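Local coordinates for protein Cyclo(L-leucyl-L-phenylalanyl) synthase (Streptomyces noursei, PDB 3OQV) that joins two amino acids carried by aminoacyl-tRNAs into a cyclodipeptide without ATP, making cyclo(L-phenylalanyl-L-leucyl) on the way to the antibacterial albonoursin, at residues Cys149-Val157 with His171-Glu182. Numbering follows the deposited sequence.
Sequences CEDMVRAVV and HLRAGLNYVLAE. With DTD (dithiane diol), chain B; PO4 (phosphate ion), chain C.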
ATOM      1  N   CYS A 149      -0.418   3.442 -13.765  1.00 33.89           N
ATOM      2  CA  CYS A 149      -1.210   2.477 -13.019  1.00 33.58           C
ATOM      3  C   CYS A 149      -1.086   1.089 -13.611  1.00 33.25           C
ATOM      4  O   CYS A 149      -0.920   0.120 -12.889  1.00 32.14           O
ATOM      5  CB  CYS A 149      -2.673   2.896 -12.985  1.00 32.08           C
ATOM      6  SG  CYS A 149      -2.976   4.275 -11.875  1.00 35.87           S
ATOM      7  N   GLU A 150      -1.145   1.001 -14.937  1.00 35.02           N
ATOM      8  CA  GLU A 150      -1.114  -0.286 -15.613  1.00 35.72           C
ATOM      9  C   GLU A 150       0.233  -0.970 -15.424  1.00 36.22           C
ATOM     10  O   GLU A 150       0.304  -2.179 -15.201  1.00 34.45           O
ATOM     11  CB  GLU A 150      -1.418  -0.102 -17.107  1.00 40.06           C
ATOM     12  CG  GLU A 150      -2.858   0.308 -17.385  1.00 42.55           C
ATOM     13  CD  GLU A 150      -3.100   0.758 -18.822  1.00 55.95           C
ATOM     14  OE1 GLU A 150      -2.133   0.818 -19.615  1.00 62.68           O
ATOM     15  OE2 GLU A 150      -4.268   1.051 -19.159  1.00 62.58           O
ATOM     16  N   ASP A 151       1.308  -0.191 -15.479  1.00 35.74           N
ATOM     17  CA  ASP A 151       2.631  -0.725 -15.163  1.00 36.85           C
ATOM     18  C   ASP A 151       2.691  -1.281 -13.751  1.00 33.18           C
ATOM     19  O   ASP A 151       3.242  -2.360 -13.514  1.00 31.55           O
ATOM     20  CB  ASP A 151       3.715   0.342 -15.368  1.00 39.18           C
ATOM     21  CG  ASP A 151       3.948   0.662 -16.839  1.00 48.57           C
ATOM     22  OD1 ASP A 151       3.542  -0.156 -17.706  1.00 50.20           O
ATOM     23  OD2 ASP A 151       4.523   1.737 -17.129  1.00 57.85           O
ATOM     24  N   MET A 152       2.071  -0.561 -12.822  1.00 32.11           N
ATOM     25  CA  MET A 152       1.941  -1.033 -11.458  1.00 28.99           C
ATOM     26  C   MET A 152       1.132  -2.320 -11.373  1.00 29.16           C
ATOM     27  O   MET A 152       1.495  -3.219 -10.626  1.00 26.79           O
ATOM     28  CB  MET A 152       1.290   0.029 -10.564  1.00 28.98           C
ATOM     29  CG  MET A 152       1.439  -0.284  -9.089  1.00 28.33           C
ATOM     30  SD  MET A 152       0.863   1.063  -8.045  1.00 29.89           S
ATOM     31  CE  MET A 152       0.868   0.249  -6.455  1.00 26.06           C
ATOM     32  N   VAL A 153       0.023  -2.385 -12.111  1.00 28.16           N
ATOM     33  CA  VAL A 153      -0.755  -3.623 -12.192  1.00 29.94           C
ATOM     34  C   VAL A 153       0.125  -4.817 -12.589  1.00 31.16           C
ATOM     35  O   VAL A 153       0.086  -5.873 -11.956  1.00 31.58           O
ATOM     36  CB  VAL A 153      -1.959  -3.490 -13.153  1.00 30.83           C
ATOM     37  CG1 VAL A 153      -2.579  -4.866 -13.433  1.00 28.19           C
ATOM     38  CG2 VAL A 153      -3.015  -2.523 -12.569  1.00 27.97           C
ATOM     39  N   ARG A 154       0.951  -4.631 -13.607  1.00 32.61           N
ATOM     40  CA  ARG A 154       1.828  -5.699 -14.052  1.00 34.59           C
ATOM     41  C   ARG A 154       2.823  -6.103 -12.979  1.00 34.67           C
ATOM     42  O   ARG A 154       3.079  -7.292 -12.787  1.00 36.23           O
ATOM     43  CB  ARG A 154       2.542  -5.306 -15.346  1.00 36.60           C
ATOM     44  CG  ARG A 154       1.570  -5.044 -16.483  1.00 40.31           C
ATOM     45  CD  ARG A 154       2.229  -5.041 -17.856  1.00 46.55           C
ATOM     46  NE  ARG A 154       1.193  -5.022 -18.886  1.00 51.70           N
ATOM     47  CZ  ARG A 154       0.705  -6.103 -19.490  1.00 50.47           C
ATOM     48  NH1 ARG A 154       1.249  -7.296 -19.285  1.00 49.90           N
ATOM     49  NH2 ARG A 154      -0.287  -5.976 -20.358  1.00 48.54           N
ATOM     50  N   ALA A 155       3.356  -5.121 -12.256  1.00 32.83           N
ATOM     51  CA  ALA A 155       4.258  -5.416 -11.147  1.00 31.99           C
ATOM     52  C   ALA A 155       3.560  -6.194 -10.041  1.00 31.02           C
ATOM     53  O   ALA A 155       4.122  -7.140  -9.504  1.00 32.01           O
ATOM     54  CB  ALA A 155       4.903  -4.134 -10.597  1.00 30.91           C
ATOM     55  N   VAL A 156       2.329  -5.808  -9.708  1.00 30.65           N
ATOM     56  CA  VAL A 156       1.551  -6.549  -8.723  1.00 30.77           C
ATOM     57  C   VAL A 156       1.326  -7.986  -9.189  1.00 32.47           C
ATOM     58  O   VAL A 156       1.528  -8.935  -8.428  1.00 30.45           O
ATOM     59  CB  VAL A 156       0.171  -5.892  -8.470  1.00 32.69           C
ATOM     60  CG1 VAL A 156      -0.712  -6.812  -7.636  1.00 33.77           C
ATOM     61  CG2 VAL A 156       0.330  -4.520  -7.804  1.00 27.69           C
ATOM     62  N   VAL A 157       0.896  -8.141 -10.438  1.00 31.74           N
ATOM     63  CA  VAL A 157       0.600  -9.462 -10.971  1.00 33.01           C
ATOM     64  C   VAL A 157       1.860 -10.316 -10.976  1.00 36.23           C
ATOM     65  O   VAL A 157       1.871 -11.436 -10.461  1.00 35.11           O
ATOM     66  CB  VAL A 157       0.034  -9.385 -12.412  1.00 33.54           C
ATOM     67  CG1 VAL A 157       0.029 -10.766 -13.042  1.00 32.93           C
ATOM     68  CG2 VAL A 157      -1.384  -8.817 -12.392  1.00 30.16           C
ATOM     69  N   HIS A 171      -6.168 -11.889 -14.423  1.00 34.83           N
ATOM     70  CA  HIS A 171      -5.151 -11.384 -13.501  1.00 32.27           C
ATOM     71  C   HIS A 171      -5.038  -9.869 -13.584  1.00 32.58           C
ATOM     72  O   HIS A 171      -4.840  -9.199 -12.569  1.00 29.35           O
ATOM     73  CB  HIS A 171      -3.783 -11.998 -13.800  1.00 34.17           C
ATOM     74  CG  HIS A 171      -3.659 -13.429 -13.380  1.00 34.05           C
ATOM     75  ND1 HIS A 171      -3.835 -14.479 -14.257  1.00 35.96           N
ATOM     76  CD2 HIS A 171      -3.385 -13.984 -12.178  1.00 34.08           C
ATOM     77  CE1 HIS A 171      -3.701 -15.620 -13.606  1.00 32.35           C
ATOM     78  NE2 HIS A 171      -3.422 -15.349 -12.344  1.00 34.19           N
ATOM     79  N   LEU A 172      -5.063  -9.352 -14.810  1.00 30.21           N
ATOM     80  CA  LEU A 172      -4.943  -7.919 -15.043  1.00 33.06           C
ATOM     81  C   LEU A 172      -6.135  -7.166 -14.469  1.00 32.95           C
ATOM     82  O   LEU A 172      -5.982  -6.086 -13.907  1.00 34.51           O
ATOM     83  CB  LEU A 172      -4.818  -7.626 -16.538  1.00 28.04           C
ATOM     84  CG  LEU A 172      -3.595  -8.257 -17.216  1.00 31.51           C
ATOM     85  CD1 LEU A 172      -3.633  -8.000 -18.704  1.00 31.74           C
ATOM     86  CD2 LEU A 172      -2.290  -7.722 -16.614  1.00 30.71           C
ATOM     87  N   ARG A 173      -7.320  -7.744 -14.615  1.00 35.24           N
ATOM     88  CA  ARG A 173      -8.532  -7.158 -14.048  1.00 35.45           C
ATOM     89  C   ARG A 173      -8.471  -7.145 -12.528  1.00 34.26           C
ATOM     90  O   ARG A 173      -8.695  -6.104 -11.897  1.00 34.98           O
ATOM     91  CB  ARG A 173      -9.777  -7.917 -14.519  1.00 36.98           C
ATOM     92  CG  ARG A 173     -11.078  -7.411 -13.898  1.00 46.35           C
ATOM     93  CD  ARG A 173     -12.222  -8.380 -14.154  1.00 63.22           C
ATOM     94  NE  ARG A 173     -12.588  -8.426 -15.566  1.00 72.19           N
ATOM     95  CZ  ARG A 173     -13.412  -7.564 -16.155  1.00 77.72           C
ATOM     96  NH1 ARG A 173     -13.970  -6.584 -15.452  1.00 79.04           N
ATOM     97  NH2 ARG A 173     -13.682  -7.684 -17.449  1.00 80.14           N
ATOM     98  N   ALA A 174      -8.144  -8.296 -11.945  1.00 31.29           N
ATOM     99  CA  ALA A 174      -7.888  -8.380 -10.512  1.00 30.53           C
ATOM    100  C   ALA A 174      -6.860  -7.335 -10.069  1.00 30.75           C
ATOM    101  O   ALA A 174      -7.041  -6.673  -9.044  1.00 30.31           O
ATOM    102  CB  ALA A 174      -7.424  -9.783 -10.130  1.00 28.10           C
ATOM    103  N   GLY A 175      -5.758  -7.234 -10.809  1.00 29.94           N
ATOM    104  CA  GLY A 175      -4.679  -6.329 -10.431  1.00 29.89           C
ATOM    105  C   GLY A 175      -5.110  -4.878 -10.535  1.00 29.38           C
ATOM    106  O   GLY A 175      -4.741  -4.039  -9.707  1.00 28.21           O
ATOM    107  N   LEU A 176      -5.896  -4.581 -11.559  1.00 28.57           N
ATOM    108  CA  LEU A 176      -6.395  -3.239 -11.756  1.00 28.78           C
ATOM    109  C   LEU A 176      -7.300  -2.803 -10.605  1.00 27.69           C
ATOM    110  O   LEU A 176      -7.131  -1.712 -10.053  1.00 28.48           O
ATOM    111  CB  LEU A 176      -7.136  -3.138 -13.092  1.00 28.65           C
ATOM    112  CG  LEU A 176      -7.620  -1.737 -13.476  1.00 32.44           C
ATOM    113  CD1 LEU A 176      -6.485  -0.720 -13.436  1.00 28.86           C
ATOM    114  CD2 LEU A 176      -8.266  -1.771 -14.870  1.00 37.51           C
ATOM    115  N   ASN A 177      -8.254  -3.655 -10.241  1.00 26.67           N
ATOM    116  CA  ASN A 177      -9.120  -3.397  -9.094  1.00 28.29           C
ATOM    117  C   ASN A 177      -8.293  -3.097  -7.849  1.00 27.41           C
ATOM    118  O   ASN A 177      -8.611  -2.193  -7.072  1.00 28.12           O
ATOM    119  CB  ASN A 177     -10.013  -4.608  -8.821  1.00 27.34           C
ATOM    120  CG  ASN A 177     -11.083  -4.786  -9.870  1.00 31.04           C
ATOM    121  OD1 ASN A 177     -11.391  -3.863 -10.612  1.00 36.35           O
ATOM    122  ND2 ASN A 177     -11.699  -5.956  -9.895  1.00 33.44           N
ATOM    123  N   TYR A 178      -7.274  -3.922  -7.641  1.00 26.56           N
ATOM    124  CA  TYR A 178      -6.378  -3.825  -6.499  1.00 25.78           C
ATOM    125  C   TYR A 178      -5.642  -2.480  -6.515  1.00 25.98           C
ATOM    126  O   TYR A 178      -5.557  -1.788  -5.501  1.00 24.44           O
ATOM    127  CB  TYR A 178      -5.376  -4.988  -6.569  1.00 27.85           C
ATOM    128  CG  TYR A 178      -4.433  -5.087  -5.396  1.00 28.25           C
ATOM    129  CD1 TYR A 178      -4.771  -5.825  -4.263  1.00 26.60           C
ATOM    130  CD2 TYR A 178      -3.185  -4.490  -5.439  1.00 25.00           C
ATOM    131  CE1 TYR A 178      -3.909  -5.908  -3.180  1.00 26.76           C
ATOM    132  CE2 TYR A 178      -2.314  -4.571  -4.361  1.00 24.34           C
ATOM    133  CZ  TYR A 178      -2.682  -5.279  -3.238  1.00 24.93           C
ATOM    134  OH  TYR A 178      -1.807  -5.369  -2.173  1.00 26.58           O
ATOM    135  N   VAL A 179      -5.122  -2.111  -7.676  1.00 24.95           N
ATOM    136  CA  VAL A 179      -4.262  -0.937  -7.771  1.00 24.48           C
ATOM    137  C   VAL A 179      -5.097   0.348  -7.697  1.00 24.91           C
ATOM    138  O   VAL A 179      -4.714   1.293  -7.007  1.00 25.29           O
ATOM    139  CB  VAL A 179      -3.430  -0.952  -9.063  1.00 25.25           C
ATOM    140  CG1 VAL A 179      -2.944   0.473  -9.420  1.00 23.52           C
ATOM    141  CG2 VAL A 179      -2.237  -1.918  -8.920  1.00 25.66           C
ATOM    142  N   LEU A 180      -6.255   0.361  -8.356  1.00 22.62           N
ATOM    143  CA  LEU A 180      -7.163   1.505  -8.265  1.00 26.92           C
ATOM    144  C   LEU A 180      -7.682   1.775  -6.852  1.00 26.89           C
ATOM    145  O   LEU A 180      -7.982   2.917  -6.528  1.00 26.64           O
ATOM    146  CB  LEU A 180      -8.343   1.373  -9.242  1.00 26.49           C
ATOM    147  CG  LEU A 180      -7.943   1.420 -10.717  1.00 34.73           C
ATOM    148  CD1 LEU A 180      -9.169   1.394 -11.620  1.00 35.05           C
ATOM    149  CD2 LEU A 180      -7.066   2.635 -11.018  1.00 38.84           C
ATOM    150  N   ALA A 181      -7.876   0.723  -6.052  1.00 25.78           N
ATOM    151  CA  ALA A 181      -8.195   0.890  -4.633  1.00 26.15           C
ATOM    152  C   ALA A 181      -7.073   1.597  -3.854  1.00 25.67           C
ATOM    153  O   ALA A 181      -7.341   2.314  -2.892  1.00 27.05           O
ATOM    154  CB  ALA A 181      -8.542  -0.472  -3.981  1.00 25.91           C
ATOM    155  N   GLU A 182      -5.825   1.342  -4.240  1.00 25.45           N
ATOM    156  CA  GLU A 182      -4.642   1.899  -3.560  1.00 24.15           C
ATOM    157  C   GLU A 182      -4.339   3.325  -4.010  1.00 26.02           C
ATOM    158  O   GLU A 182      -3.641   4.074  -3.319  1.00 25.74           O
ATOM    159  CB  GLU A 182      -3.417   1.026  -3.850  1.00 25.20           C
ATOM    160  CG  GLU A 182      -3.452  -0.336  -3.154  1.00 28.25           C
ATOM    161  CD  GLU A 182      -2.120  -1.063  -3.243  1.00 30.26           C
ATOM    162  OE1 GLU A 182      -1.474  -0.985  -4.303  1.00 30.59           O
ATOM    163  OE2 GLU A 182      -1.682  -1.665  -2.239  1.00 34.02           O
TER
HETATM  164  S1  DTD B 248       0.229   2.490  -1.273  1.00 71.60           S
HETATM  165  C1  DTD B 248       1.641   1.715  -1.986  1.00 67.05           C
HETATM  166  C2  DTD B 248       2.301   0.869  -0.905  1.00 67.24           C
HETATM  167  O2  DTD B 248       3.672   0.627  -1.244  1.00 66.75           O
HETATM  168  C3  DTD B 248       1.522  -0.433  -0.734  1.00 65.51           C
HETATM  169  O3  DTD B 248       2.385  -1.507  -0.337  1.00 64.32           O
HETATM  170  C4  DTD B 248       0.414  -0.265   0.299  1.00 67.66           C
HETATM  171  S4  DTD B 248      -0.627   1.104  -0.109  1.00 68.91           S
HETATM  172  P   PO4 C 249       1.171  -3.377  -3.356  1.00 37.86           P
HETATM  173  O1  PO4 C 249       1.255  -4.831  -3.763  1.00 40.14           O
HETATM  174  O2  PO4 C 249       0.095  -3.233  -2.300  1.00 37.68           O
HETATM  175  O3  PO4 C 249       2.502  -2.909  -2.836  1.00 39.55           O
HETATM  176  O4  PO4 C 249       0.793  -2.562  -4.577  1.00 34.48           O
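V153 and V179 hold the two helices together by packing knobs-into-holes in both directions. V153 drops among L172, G175, L176 and V179, its CG2 3.5 Å from L176 CA; V179 fills the hole formed by C149, M152, V153 and V156. With no side chain at G175, the backbones close to 5.1 Å between V153 CA and G175 CA, and the axes of the segments 149-157 and 171-182 cross at 115°. V157 CG2 rests 3.5 Å from H171 O, while the imidazole NE2 of H171 is hydrogen-bonded to D78. V156 CG1 meets Y178 CD2 obliquely at 4.0 Å.

Beyond these carbons the polar ends of Y178 and E182 reach a phosphate ion. The Y178 ring extends toward it because chi1 (-176°) sets CG opposite the backbone N; the P lies in the ring plane, at the edge. E182 OE1 lies 2.8 Å from phosphate O4, and M152 CE touches this same carboxylate oxygen at 3.4 Å. An alanine at Y178 lacks ring and hydroxyl, and would probably leave a gap beside V156 CG1 and the phosphate without that polar neighbour. E182 borders the bound dithiane diol, and the Y178 side chain lies about 4 Å from that of S37, the presumed nucleophile, consistent with helix 171-182 lining the catalytic pocket of this Rossmann-fold cyclodipeptide synthase, with helix 149-157 packed against it.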